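Local coordinates for FAD linked oxidase-like protein (Myceliophthora thermophila, PDB 5L6G) that oxidises the C1 hydroxyl of xylooligosaccharides and related sugars to lactones, using a bicovalently bound FAD and passing the electrons to oxygen to form hydrogen peroxide, at residues 184-189 against 218-223; 207-212 against 471-476; 234-239 against 310-315. One frame throughout, in Å; residues are numbered along the deposited sequence.

Contacts 1 and 2 are buried neighbours in the flavin-binding part of the chain, their centres about 14 Å apart. They touch through helix 204-213: its F207 and L210 pack on strand 184-189 of contact 1, while W208 and A209 turn to helix 470-480 in contact 2. Contact 3 lies apart, its centre about 36 Å from that of contact 1 and about 38 Å from that of contact 2, in a different antiparallel sheet and only partly buried. The chemistry follows place: bulged strand pairing that meets the adenine in contact 1, a cation-pi stack with aliphatic packing in contact 2, and serine, histidine and water bonding beside a glycan in contact 3.

Contact 1. Residues 184-189 against 218-223; sequences TSADVV and GIVASF. With FAD (flavin-adenine dinucleotide), chain D.
A186 and V188 meet V220 on one face of an antiparallel strand pair broken by a classic beta bulge, within the FAD-binding PCMH-type domain. V220 CG1, anti to its backbone N (chi1 174°), reaches A186 CB at 3.9 Å; the same methyl also rests over one face of the F223 ring, displaced toward the rim. The second branch, V220 CG2, approaches V188 CG2. L210 of helix 204-213 touches A186, V188 and V220, closing over this face. On the reverse face V189 CG2 lies 4.2 Å from A221 CB, and helix 70-83 covers both through V70. Farther along, D187 OD2 comes near S222 CB, while D187 OD1 is held elsewhere, by a salt bridge to R224 and a hydrogen bond to T197.

The bulge consists of A221 and S222, both opposite D187. D187 O accepts a bond of 2.7 Å from A221 N and only a weak one of 3.5 Å from S222 N, and the register slips by one residue between D187 and V188. G218, at phi 156°, has a backbone that a residue with CB could hardly adopt. Because V220 sits in a non-hydrogen-bonded pair with V188, its peptide groups face away from that strand and read the adenine: V220 N donates to FAD N1A at 3.0 Å, and FAD N6A donates to V220 O at 3.0 Å.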
loop_
_atom_site.group_PDB
_atom_site.type_symbol
_atom_site.label_atom_id
_atom_site.label_comp_id
_atom_site.label_asym_id
_atom_site.label_seq_id
_atom_site.Cartn_x
_atom_site.Cartn_y
_atom_site.Cartn_z
ATOM N N THR A 184 -16.591 -3.287 1.089
ATOM C CA THR A 184 -17.766 -4.111 1.380
ATOM C C THR A 184 -18.156 -4.994 0.188
ATOM O O THR A 184 -18.751 -6.053 0.375
ATOM C CB THR A 184 -18.967 -3.267 1.862
ATOM O OG1 THR A 184 -20.014 -4.136 2.299
ATOM C CG2 THR A 184 -19.495 -2.391 0.773
ATOM N N SER A 185 -17.845 -4.555 -1.023
ATOM C CA SER A 185 -18.031 -5.394 -2.200
ATOM C C SER A 185 -17.204 -4.867 -3.368
ATOM O O SER A 185 -16.745 -3.727 -3.363
ATOM C CB SER A 185 -19.514 -5.501 -2.587
ATOM O OG SER A 185 -19.995 -4.282 -3.126
ATOM N N ALA A 186 -17.024 -5.714 -4.370
ATOM C CA ALA A 186 -16.277 -5.345 -5.558
ATOM C C ALA A 186 -16.876 -6.069 -6.748
ATOM O O ALA A 186 -17.239 -7.238 -6.632
ATOM C CB ALA A 186 -14.820 -5.738 -5.420
ATOM N N ASP A 187 -16.971 -5.375 -7.876
ATOM C CA ASP A 187 -17.295 -6.016 -9.136
ATOM C C ASP A 187 -15.990 -6.323 -9.838
ATOM O O ASP A 187 -15.107 -5.465 -9.911
ATOM C CB ASP A 187 -18.149 -5.114 -10.005
ATOM C CG ASP A 187 -19.482 -4.764 -9.365
ATOM O OD1 ASP A 187 -19.986 -5.536 -8.518
ATOM O OD2 ASP A 187 -19.998 -3.691 -9.690
ATOM N N VAL A 188 -15.854 -7.540 -10.341
ATOM C CA VAL A 188 -14.598 -8.014 -10.856
ATOM C C VAL A 188 -14.765 -8.609 -12.236
ATOM O O VAL A 188 -15.716 -9.355 -12.481
ATOM C CB VAL A 188 -13.997 -9.105 -9.929
ATOM C CG1 VAL A 188 -12.553 -9.409 -10.320
ATOM C CG2 VAL A 188 -14.110 -8.672 -8.469
ATOM N N VAL A 189 -13.842 -8.262 -13.119
ATOM C CA VAL A 189 -13.728 -8.881 -14.439
ATOM C C VAL A 189 -12.696 -9.989 -14.326
ATOM O O VAL A 189 -11.523 -9.725 -14.046
ATOM C CB VAL A 189 -13.249 -7.866 -15.493
ATOM C CG1 VAL A 189 -13.114 -8.516 -16.869
ATOM C CG2 VAL A 189 -14.230 -6.700 -15.539
ATOM N N GLY A 218 -8.225 -10.859 -10.973
ATOM C CA GLY A 218 -9.123 -10.226 -11.926
ATOM C C GLY A 218 -8.888 -8.738 -11.876
ATOM O O GLY A 218 -8.008 -8.278 -11.167
ATOM N N ILE A 219 -9.630 -7.987 -12.667
ATOM C CA ILE A 219 -9.566 -6.542 -12.589
ATOM C C ILE A 219 -10.823 -6.101 -11.882
ATOM O O ILE A 219 -11.925 -6.350 -12.356
ATOM C CB ILE A 219 -9.471 -5.915 -13.991
ATOM C CG1 ILE A 219 -8.189 -6.396 -14.680
ATOM C CG2 ILE A 219 -9.494 -4.401 -13.892
ATOM C CD1 ILE A 219 -7.939 -5.751 -16.020
ATOM N N VAL A 220 -10.658 -5.494 -10.723
ATOM C CA VAL A 220 -11.787 -4.899 -10.012
ATOM C C VAL A 220 -12.240 -3.683 -10.813
ATOM O O VAL A 220 -11.447 -2.782 -11.096
ATOM C CB VAL A 220 -11.391 -4.496 -8.590
ATOM C CG1 VAL A 220 -12.525 -3.750 -7.919
ATOM C CG2 VAL A 220 -11.034 -5.725 -7.789
ATOM N N ALA A 221 -13.503 -3.702 -11.221
ATOM C CA ALA A 221 -14.079 -2.654 -12.052
ATOM C C ALA A 221 -14.892 -1.655 -11.260
ATOM O O ALA A 221 -15.184 -0.576 -11.760
ATOM C CB ALA A 221 -14.944 -3.270 -13.150
ATOM N N SER A 222 -15.266 -2.007 -10.037
ATOM C CA SER A 222 -15.949 -1.087 -9.159
ATOM C C SER A 222 -15.758 -1.592 -7.755
ATOM O O SER A 222 -15.784 -2.810 -7.533
ATOM C CB SER A 222 -17.436 -0.992 -9.483
ATOM O OG SER A 222 -18.052 0.009 -8.679
ATOM N N PHE A 223 -15.508 -0.657 -6.831
ATOM C CA PHE A 223 -15.465 -0.925 -5.398
ATOM C C PHE A 223 -16.670 -0.298 -4.726
ATOM O O PHE A 223 -17.108 0.769 -5.127
ATOM C CB PHE A 223 -14.243 -0.248 -4.736
ATOM C CG PHE A 223 -12.927 -0.828 -5.122
ATOM C CD1 PHE A 223 -12.271 -0.389 -6.257
ATOM C CD2 PHE A 223 -12.329 -1.816 -4.354
ATOM C CE1 PHE A 223 -11.046 -0.921 -6.610
ATOM C CE2 PHE A 223 -11.097 -2.350 -4.703
ATOM C CZ PHE A 223 -10.447 -1.907 -5.833
HETATM P PA FAD D . -0.684 0.351 -9.523
HETATM O O1A FAD D . -1.661 0.927 -10.521
HETATM O O2A FAD D . 0.761 0.371 -9.911
HETATM O O5B FAD D . -1.170 -1.066 -9.046
HETATM C C5B FAD D . -0.480 -1.856 -8.073
HETATM C C4B FAD D . -0.873 -3.309 -8.222
HETATM O O4B FAD D . -2.283 -3.439 -8.028
HETATM C C3B FAD D . -0.579 -3.859 -9.608
HETATM O O3B FAD D . -0.293 -5.238 -9.512
HETATM C C2B FAD D . -1.886 -3.677 -10.336
HETATM O O2B FAD D . -2.033 -4.525 -11.469
HETATM C C1B FAD D . -2.878 -3.946 -9.228
HETATM N N9A FAD D . -4.146 -3.265 -9.496
HETATM C C8A FAD D . -4.361 -1.971 -9.720
HETATM N N7A FAD D . -5.675 -1.734 -9.949
HETATM C C5A FAD D . -6.277 -2.919 -9.847
HETATM C C6A FAD D . -7.652 -3.387 -10.005
HETATM N N6A FAD D . -8.587 -2.458 -10.278
HETATM N N1A FAD D . -7.880 -4.710 -9.870
HETATM C C2A FAD D . -6.928 -5.601 -9.582
HETATM N N3A FAD D . -5.622 -5.231 -9.421
HETATM C C4A FAD D . -5.278 -3.920 -9.549
HETATM N N1 FAD D . 1.001 2.399 0.847
HETATM C C2 FAD D . 0.495 2.349 2.119
HETATM O O2 FAD D . 0.084 1.245 2.572
HETATM N N3 FAD D . 0.399 3.472 2.874
HETATM C C4 FAD D . 0.783 4.691 2.422
HETATM O O4 FAD D . 0.702 5.745 3.113
HETATM C C4X FAD D . 1.346 4.822 1.062
HETATM N N5 FAD D . 1.762 6.006 0.526
HETATM C C5X FAD D . 2.259 6.119 -0.762
HETATM C C6 FAD D . 2.657 7.345 -1.313
HETATM C C7 FAD D . 3.170 7.393 -2.619
HETATM C C7M FAD D . 3.606 8.731 -3.165
HETATM C C8 FAD D . 3.256 6.154 -3.466
HETATM C C8M FAD D . 3.740 6.191 -4.912
HETATM C C9 FAD D . 2.843 4.952 -2.901
HETATM C C9A FAD D . 2.364 4.878 -1.580
HETATM N N10 FAD D . 1.959 3.652 -0.987
HETATM C C10 FAD D . 1.444 3.565 0.309
HETATM C "C1'" FAD D . 2.033 2.386 -1.706
HETATM C "C2'" FAD D . 0.759 2.056 -2.417
HETATM O "O2'" FAD D . -0.158 1.563 -1.437
HETATM C "C3'" FAD D . 1.094 0.934 -3.384
HETATM O "O3'" FAD D . 2.130 1.327 -4.292
HETATM C "C4'" FAD D . -0.174 0.575 -4.164
HETATM O "O4'" FAD D . -0.127 -0.818 -4.505
HETATM C "C5'" FAD D . -0.285 1.457 -5.381
HETATM O "O5'" FAD D . -1.615 1.392 -5.899
HETATM P P FAD D . -1.852 1.962 -7.352
HETATM O O1P FAD D . -3.234 1.645 -7.831
HETATM O O2P FAD D . -1.423 3.394 -7.411
HETATM O O3P FAD D . -0.696 1.214 -8.168
#

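Contact 2. Residues 207-212 against 471-476; sequences FWALRG and DRLRRI
W208 and A209 meet R472, L473 and I476 where two helical segments pass with their axes 10.3 Å apart and their directions at 116°, the CA atoms of A209 and L473 being 6.2 Å apart. The indole carries most of the contact. W208 CG, anti to the backbone N (chi1 -179°), is carried out toward helix 470-480, and the R472 chain, extended from CG to NE, runs across one face of the ring system. Its CD stands 3.7 Å from the centroid of the six-membered ring, directly over that face, which makes a CH-pi contact. Beyond it the guanidinium lies flat on the five-membered ring, CZ 3.8 Å from that centroid and the planes only 15° apart, a cation-pi stack. R472 NH1 and W208 NE1 approach closely as part of this stacking; both are donors and form no hydrogen bond.

The two helices lie far apart in the chain, 204-213 in the FAD-binding PCMH-type range and 470-480 in the berberine-like C-terminal range, so this interface joins the chain's end to the flavin domain. D205, on the same helix as W208, forms a salt bridge with R472 NH2, which probably helps set how the guanidinium is turned on the indole.

Around the six-membered ring and A209 the packing is aliphatic. L473 crosses W208 at about a right angle, its CD2 3.6 Å from W208 CZ3 and 3.9 Å from A209 CB. I476 CD1 completes the patch from the next turn, 3.7 Å from W208 CE3 and also against A209 CB, while F217 from a nearby loop touches both A209 and L473.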
loop_
_atom_site.group_PDB
_atom_site.type_symbol
_atom_site.label_atom_id
_atom_site.label_comp_id
_atom_site.label_asym_id
_atom_site.label_seq_id
_atom_site.Cartn_x
_atom_site.Cartn_y
_atom_site.Cartn_z
ATOM N N PHE A 207 -13.759 -12.881 -2.566
ATOM C CA PHE A 207 -13.753 -11.732 -1.673
ATOM C C PHE A 207 -12.578 -11.840 -0.709
ATOM O O PHE A 207 -11.844 -10.881 -0.492
ATOM C CB PHE A 207 -15.065 -11.649 -0.911
ATOM C CG PHE A 207 -15.305 -10.311 -0.292
ATOM C CD1 PHE A 207 -15.222 -9.164 -1.066
ATOM C CD2 PHE A 207 -15.616 -10.194 1.037
ATOM C CE1 PHE A 207 -15.447 -7.914 -0.512
ATOM C CE2 PHE A 207 -15.851 -8.943 1.603
ATOM C CZ PHE A 207 -15.763 -7.806 0.818
ATOM N N TRP A 208 -12.383 -13.035 -0.165
ATOM C CA TRP A 208 -11.219 -13.321 0.677
ATOM C C TRP A 208 -9.919 -13.064 -0.094
ATOM O O TRP A 208 -9.064 -12.318 0.375
ATOM C CB TRP A 208 -11.293 -14.768 1.202
ATOM C CG TRP A 208 -10.150 -15.158 2.100
ATOM C CD1 TRP A 208 -10.091 -15.034 3.447
ATOM C CD2 TRP A 208 -8.905 -15.741 1.695
ATOM N NE1 TRP A 208 -8.887 -15.506 3.918
ATOM C CE2 TRP A 208 -8.138 -15.936 2.855
ATOM C CE3 TRP A 208 -8.365 -16.110 0.461
ATOM C CZ2 TRP A 208 -6.868 -16.488 2.820
ATOM C CZ3 TRP A 208 -7.109 -16.665 0.427
ATOM C CH2 TRP A 208 -6.368 -16.841 1.594
ATOM N N ALA A 209 -9.779 -13.638 -1.290
ATOM C CA ALA A 209 -8.535 -13.480 -2.057
ATOM C C ALA A 209 -8.262 -12.018 -2.456
ATOM O O ALA A 209 -7.125 -11.543 -2.367
ATOM C CB ALA A 209 -8.525 -14.386 -3.280
ATOM N N LEU A 210 -9.305 -11.287 -2.843
ATOM C CA LEU A 210 -9.161 -9.881 -3.205
ATOM C C LEU A 210 -8.587 -9.029 -2.097
ATOM O O LEU A 210 -7.856 -8.063 -2.365
ATOM C CB LEU A 210 -10.509 -9.252 -3.569
ATOM C CG LEU A 210 -11.159 -9.679 -4.874
ATOM C CD1 LEU A 210 -12.520 -9.001 -4.992
ATOM C CD2 LEU A 210 -10.266 -9.348 -6.057
ATOM N N ARG A 211 -8.964 -9.363 -0.866
ATOM C CA ARG A 211 -8.713 -8.508 0.251
ATOM C C ARG A 211 -7.352 -8.778 0.859
ATOM O O ARG A 211 -7.251 -9.171 2.027
ATOM C CB ARG A 211 -9.870 -8.600 1.260
ATOM C CG ARG A 211 -10.978 -7.677 0.786
ATOM C CD ARG A 211 -12.348 -8.100 1.164
ATOM N NE ARG A 211 -12.618 -8.167 2.585
ATOM C CZ ARG A 211 -12.744 -9.288 3.283
ATOM N NH1 ARG A 211 -12.530 -10.479 2.724
ATOM N NH2 ARG A 211 -13.072 -9.213 4.571
ATOM N N GLY A 212 -6.328 -8.522 0.036
ATOM C CA GLY A 212 -4.925 -8.726 0.384
ATOM C C GLY A 212 -4.040 -9.086 -0.803
ATOM O O GLY A 212 -2.846 -8.775 -0.800
ATOM N N ASP A 471 -1.136 -20.748 0.562
ATOM C CA ASP A 471 -1.633 -22.007 -0.020
ATOM C C ASP A 471 -3.072 -21.862 -0.529
ATOM O O ASP A 471 -3.387 -22.269 -1.641
ATOM C CB ASP A 471 -1.473 -23.174 0.952
ATOM C CG ASP A 471 -0.023 -23.684 1.022
ATOM O OD1 ASP A 471 0.808 -23.287 0.165
ATOM O OD2 ASP A 471 0.301 -24.484 1.932
ATOM N N ARG A 472 -3.932 -21.238 0.257
ATOM C CA ARG A 472 -5.304 -21.017 -0.183
ATOM C C ARG A 472 -5.356 -20.047 -1.366
ATOM O O ARG A 472 -6.100 -20.270 -2.329
ATOM C CB ARG A 472 -6.162 -20.509 0.963
ATOM C CG ARG A 472 -7.596 -20.284 0.545
ATOM C CD ARG A 472 -8.427 -19.886 1.733
ATOM N NE ARG A 472 -9.792 -19.549 1.341
ATOM C CZ ARG A 472 -10.653 -18.919 2.136
ATOM N NH1 ARG A 472 -10.290 -18.552 3.358
ATOM N NH2 ARG A 472 -11.869 -18.645 1.702
ATOM N N LEU A 473 -4.541 -18.998 -1.319
ATOM C CA LEU A 473 -4.419 -18.087 -2.465
ATOM C C LEU A 473 -4.056 -18.824 -3.751
ATOM O O LEU A 473 -4.591 -18.502 -4.804
ATOM C CB LEU A 473 -3.383 -16.991 -2.224
ATOM C CG LEU A 473 -3.824 -15.838 -1.302
ATOM C CD1 LEU A 473 -2.645 -14.961 -0.979
ATOM C CD2 LEU A 473 -4.924 -15.025 -1.946
ATOM N N ARG A 474 -3.126 -19.774 -3.667
ATOM C CA ARG A 474 -2.720 -20.547 -4.854
ATOM C C ARG A 474 -3.869 -21.412 -5.371
ATOM O O ARG A 474 -4.042 -21.585 -6.585
ATOM C CB ARG A 474 -1.501 -21.411 -4.552
ATOM C CG ARG A 474 -0.244 -20.601 -4.322
ATOM C CD ARG A 474 1.005 -21.453 -4.314
ATOM N NE ARG A 474 1.231 -22.062 -5.630
ATOM C CZ ARG A 474 2.120 -23.018 -5.879
ATOM N NH1 ARG A 474 2.883 -23.499 -4.902
ATOM N NH2 ARG A 474 2.244 -23.505 -7.112
ATOM N N ARG A 475 -4.672 -21.935 -4.454
ATOM C CA ARG A 475 -5.820 -22.741 -4.851
ATOM C C ARG A 475 -6.858 -21.899 -5.573
ATOM O O ARG A 475 -7.363 -22.308 -6.607
ATOM C CB ARG A 475 -6.426 -23.474 -3.659
ATOM C CG ARG A 475 -5.516 -24.566 -3.123
ATOM C CD ARG A 475 -6.231 -25.519 -2.186
ATOM N NE ARG A 475 -6.712 -24.838 -0.977
ATOM C CZ ARG A 475 -5.993 -24.613 0.119
ATOM N NH1 ARG A 475 -4.721 -24.993 0.199
ATOM N NH2 ARG A 475 -6.560 -23.997 1.154
ATOM N N ILE A 476 -7.157 -20.720 -5.036
ATOM C CA ILE A 476 -8.125 -19.816 -5.669
ATOM C C ILE A 476 -7.572 -19.326 -7.004
ATOM O O ILE A 476 -8.300 -19.152 -7.970
ATOM C CB ILE A 476 -8.496 -18.640 -4.733
ATOM C CG1 ILE A 476 -9.219 -19.177 -3.502
ATOM C CG2 ILE A 476 -9.435 -17.661 -5.410
ATOM C CD1 ILE A 476 -9.366 -18.169 -2.398
#

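Contact 3. Residues 234-239 against 310-315; sequences VTSYEI and SVQEHD. With NAG (2-acetamido-2-deoxy-beta-D-glucopyranose), chain E.
S236 and H314 share a hydrogen bond of 2.7 Å between S236 OG and H314 NE2, the one direct side-chain hydrogen bond across this pair of antiparallel strands. OG reaches the ring at its edge, near the ring plane, because it sits between the backbone N and the carbonyl carbon of S236 (chi1 62°), turned toward the partner strand. A water bonded to S310 O also bonds S236 OG. Q312 OE1 also lies at the edge of this ring, in its plane. Next to it V234 CG2 packs 4.0 Å from H314 CB, the two side chains crossing at about a right angle. On the reverse face T235 CG2 lies 3.8 Å from V311 CG1, and T235 runs beside E313, pointing the same way.

The backbone fixes this register through V234 with H314 and S236 with Q312, both hydrogen-bonded pairs. H314 N to V234 O is 2.7 Å, and Q312 N to S236 O is 3.0 Å.

In the next shell, E318 OE2 is hydrogen-bonded to H314 ND1, the carboxylate most likely accepting, so the ring is gripped at both nitrogens; the carboxylate would tend to raise the ring's basicity. D315, at the N-cap of helix 316-322, bonds E318 N through OD1. An alanine in place of H314 would probably cost S236 OG and the E318 carboxylate their imidazole partner, OG keeping its water. Farther along the pair, at the exposed S310, a second water links E238 OE1 and S310 OG, each at 2.7 Å.

E313 O comes 3.2 Å from O7 of the sugar attached at N233. Strand 308-314 is an edge strand of the large antiparallel sheet that also carries the substrate-binding R272, as in the substrate domain of berberine bridge enzyme-like oxidases.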
loop_
_atom_site.group_PDB
_atom_site.type_symbol
_atom_site.label_atom_id
_atom_site.label_comp_id
_atom_site.label_asym_id
_atom_site.label_seq_id
_atom_site.Cartn_x
_atom_site.Cartn_y
_atom_site.Cartn_z
ATOM N N VAL A 234 -8.477 16.578 14.000
ATOM C CA VAL A 234 -7.341 15.677 14.160
ATOM C C VAL A 234 -6.101 16.529 14.452
ATOM O O VAL A 234 -5.999 17.677 14.006
ATOM C CB VAL A 234 -7.110 14.796 12.931
ATOM C CG1 VAL A 234 -8.332 13.914 12.682
ATOM C CG2 VAL A 234 -6.779 15.631 11.695
ATOM N N THR A 235 -5.175 15.979 15.220
ATOM C CA THR A 235 -4.043 16.741 15.692
ATOM C C THR A 235 -2.768 16.032 15.272
ATOM O O THR A 235 -2.513 14.910 15.687
ATOM C CB THR A 235 -4.116 16.885 17.205
ATOM O OG1 THR A 235 -5.368 17.511 17.549
ATOM C CG2 THR A 235 -2.943 17.730 17.727
ATOM N N SER A 236 -1.992 16.667 14.405
ATOM C CA SER A 236 -0.700 16.100 14.032
ATOM C C SER A 236 0.321 16.537 15.059
ATOM O O SER A 236 0.151 17.552 15.730
ATOM C CB SER A 236 -0.292 16.523 12.624
ATOM O OG SER A 236 -0.136 17.925 12.519
ATOM N N TYR A 237 1.375 15.752 15.205
ATOM C CA TYR A 237 2.422 16.070 16.174
ATOM C C TYR A 237 3.669 15.288 15.846
ATOM O O TYR A 237 3.626 14.315 15.093
ATOM C CB TYR A 237 1.960 15.723 17.596
ATOM C CG TYR A 237 1.629 14.257 17.791
ATOM C CD1 TYR A 237 0.382 13.753 17.424
ATOM C CD2 TYR A 237 2.564 13.370 18.333
ATOM C CE1 TYR A 237 0.075 12.413 17.593
ATOM C CE2 TYR A 237 2.271 12.020 18.494
ATOM C CZ TYR A 237 1.028 11.548 18.135
ATOM O OH TYR A 237 0.713 10.222 18.279
ATOM N N GLU A 238 4.771 15.709 16.453
ATOM C CA GLU A 238 6.041 15.053 16.274
ATOM C C GLU A 238 6.744 14.904 17.611
ATOM O O GLU A 238 6.519 15.691 18.545
ATOM C CB GLU A 238 6.892 15.882 15.315
ATOM C CG GLU A 238 6.430 15.755 13.888
ATOM C CD GLU A 238 6.868 16.872 12.966
ATOM O OE1 GLU A 238 7.857 17.581 13.258
ATOM O OE2 GLU A 238 6.207 17.002 11.905
ATOM N N ILE A 239 7.577 13.876 17.705
ATOM C CA ILE A 239 8.449 13.701 18.861
ATOM C C ILE A 239 9.797 13.344 18.308
ATOM O O ILE A 239 9.981 12.244 17.785
ATOM C CB ILE A 239 7.984 12.581 19.813
ATOM C CG1 ILE A 239 6.545 12.823 20.286
ATOM C CG2 ILE A 239 8.950 12.465 20.989
ATOM C CD1 ILE A 239 5.863 11.601 20.868
ATOM N N SER A 310 5.630 20.611 17.318
ATOM C CA SER A 310 4.809 20.822 16.129
ATOM C C SER A 310 3.393 20.289 16.321
ATOM O O SER A 310 2.867 19.590 15.458
ATOM C CB SER A 310 5.439 20.130 14.910
ATOM O OG SER A 310 6.707 20.682 14.606
ATOM N N VAL A 311 2.778 20.612 17.449
ATOM C CA VAL A 311 1.417 20.164 17.700
ATOM C C VAL A 311 0.490 21.084 16.914
ATOM O O VAL A 311 0.455 22.284 17.159
ATOM C CB VAL A 311 1.088 20.196 19.193
ATOM C CG1 VAL A 311 -0.375 19.867 19.435
ATOM C CG2 VAL A 311 1.997 19.234 19.945
ATOM N N GLN A 312 -0.245 20.521 15.968
ATOM C CA GLN A 312 -1.124 21.300 15.089
ATOM C C GLN A 312 -2.491 20.635 15.016
ATOM O O GLN A 312 -2.592 19.481 14.619
ATOM C CB GLN A 312 -0.544 21.369 13.677
ATOM C CG GLN A 312 0.693 22.240 13.519
ATOM C CD GLN A 312 1.406 21.978 12.200
ATOM O OE1 GLN A 312 0.782 21.619 11.206
ATOM N NE2 GLN A 312 2.720 22.151 12.194
ATOM N N GLU A 313 -3.536 21.373 15.377
ATOM C CA GLU A 313 -4.898 20.877 15.247
ATOM C C GLU A 313 -5.432 21.195 13.853
ATOM O O GLU A 313 -5.232 22.295 13.346
ATOM C CB GLU A 313 -5.813 21.541 16.265
ATOM C CG GLU A 313 -5.302 21.500 17.688
ATOM C CD GLU A 313 -6.335 21.993 18.673
ATOM O OE1 GLU A 313 -7.292 21.228 18.922
ATOM O OE2 GLU A 313 -6.194 23.138 19.176
ATOM N N HIS A 314 -6.170 20.260 13.276
ATOM C CA HIS A 314 -6.644 20.373 11.906
ATOM C C HIS A 314 -8.099 19.955 11.816
ATOM O O HIS A 314 -8.572 19.189 12.646
ATOM C CB HIS A 314 -5.850 19.409 10.994
ATOM C CG HIS A 314 -4.359 19.542 11.089
ATOM N ND1 HIS A 314 -3.666 20.625 10.591
ATOM C CD2 HIS A 314 -3.428 18.717 11.620
ATOM C CE1 HIS A 314 -2.377 20.468 10.822
ATOM N NE2 HIS A 314 -2.203 19.306 11.424
ATOM N N ASP A 315 -8.807 20.405 10.789
ATOM C CA ASP A 315 -10.018 19.678 10.382
ATOM C C ASP A 315 -9.563 18.426 9.634
ATOM O O ASP A 315 -8.359 18.218 9.450
ATOM C CB ASP A 315 -11.007 20.545 9.576
ATOM C CG ASP A 315 -10.551 20.861 8.155
ATOM O OD1 ASP A 315 -9.630 20.245 7.612
ATOM O OD2 ASP A 315 -11.168 21.750 7.553
HETATM C C1 NAG E . -11.835 21.674 14.088
HETATM C C2 NAG E . -10.957 22.873 13.716
HETATM C C3 NAG E . -11.746 23.982 13.007
HETATM C C4 NAG E . -12.543 23.405 11.838
HETATM C C5 NAG E . -13.419 22.277 12.370
HETATM C C6 NAG E . -14.231 21.607 11.264
HETATM C C7 NAG E . -8.960 23.563 14.974
HETATM C C8 NAG E . -8.429 24.122 16.264
HETATM N N2 NAG E . -10.285 23.396 14.899
HETATM O O3 NAG E . -10.866 24.985 12.538
HETATM O O4 NAG E . -13.336 24.390 11.205
HETATM O O5 NAG E . -12.579 21.299 12.942
HETATM O O6 NAG E . -14.738 20.373 11.735
HETATM O O7 NAG E . -8.179 23.285 14.062
HETATM O O HOH W 1 2.412 18.579 13.180
HETATM O O HOH W 2 8.760 19.040 15.305
#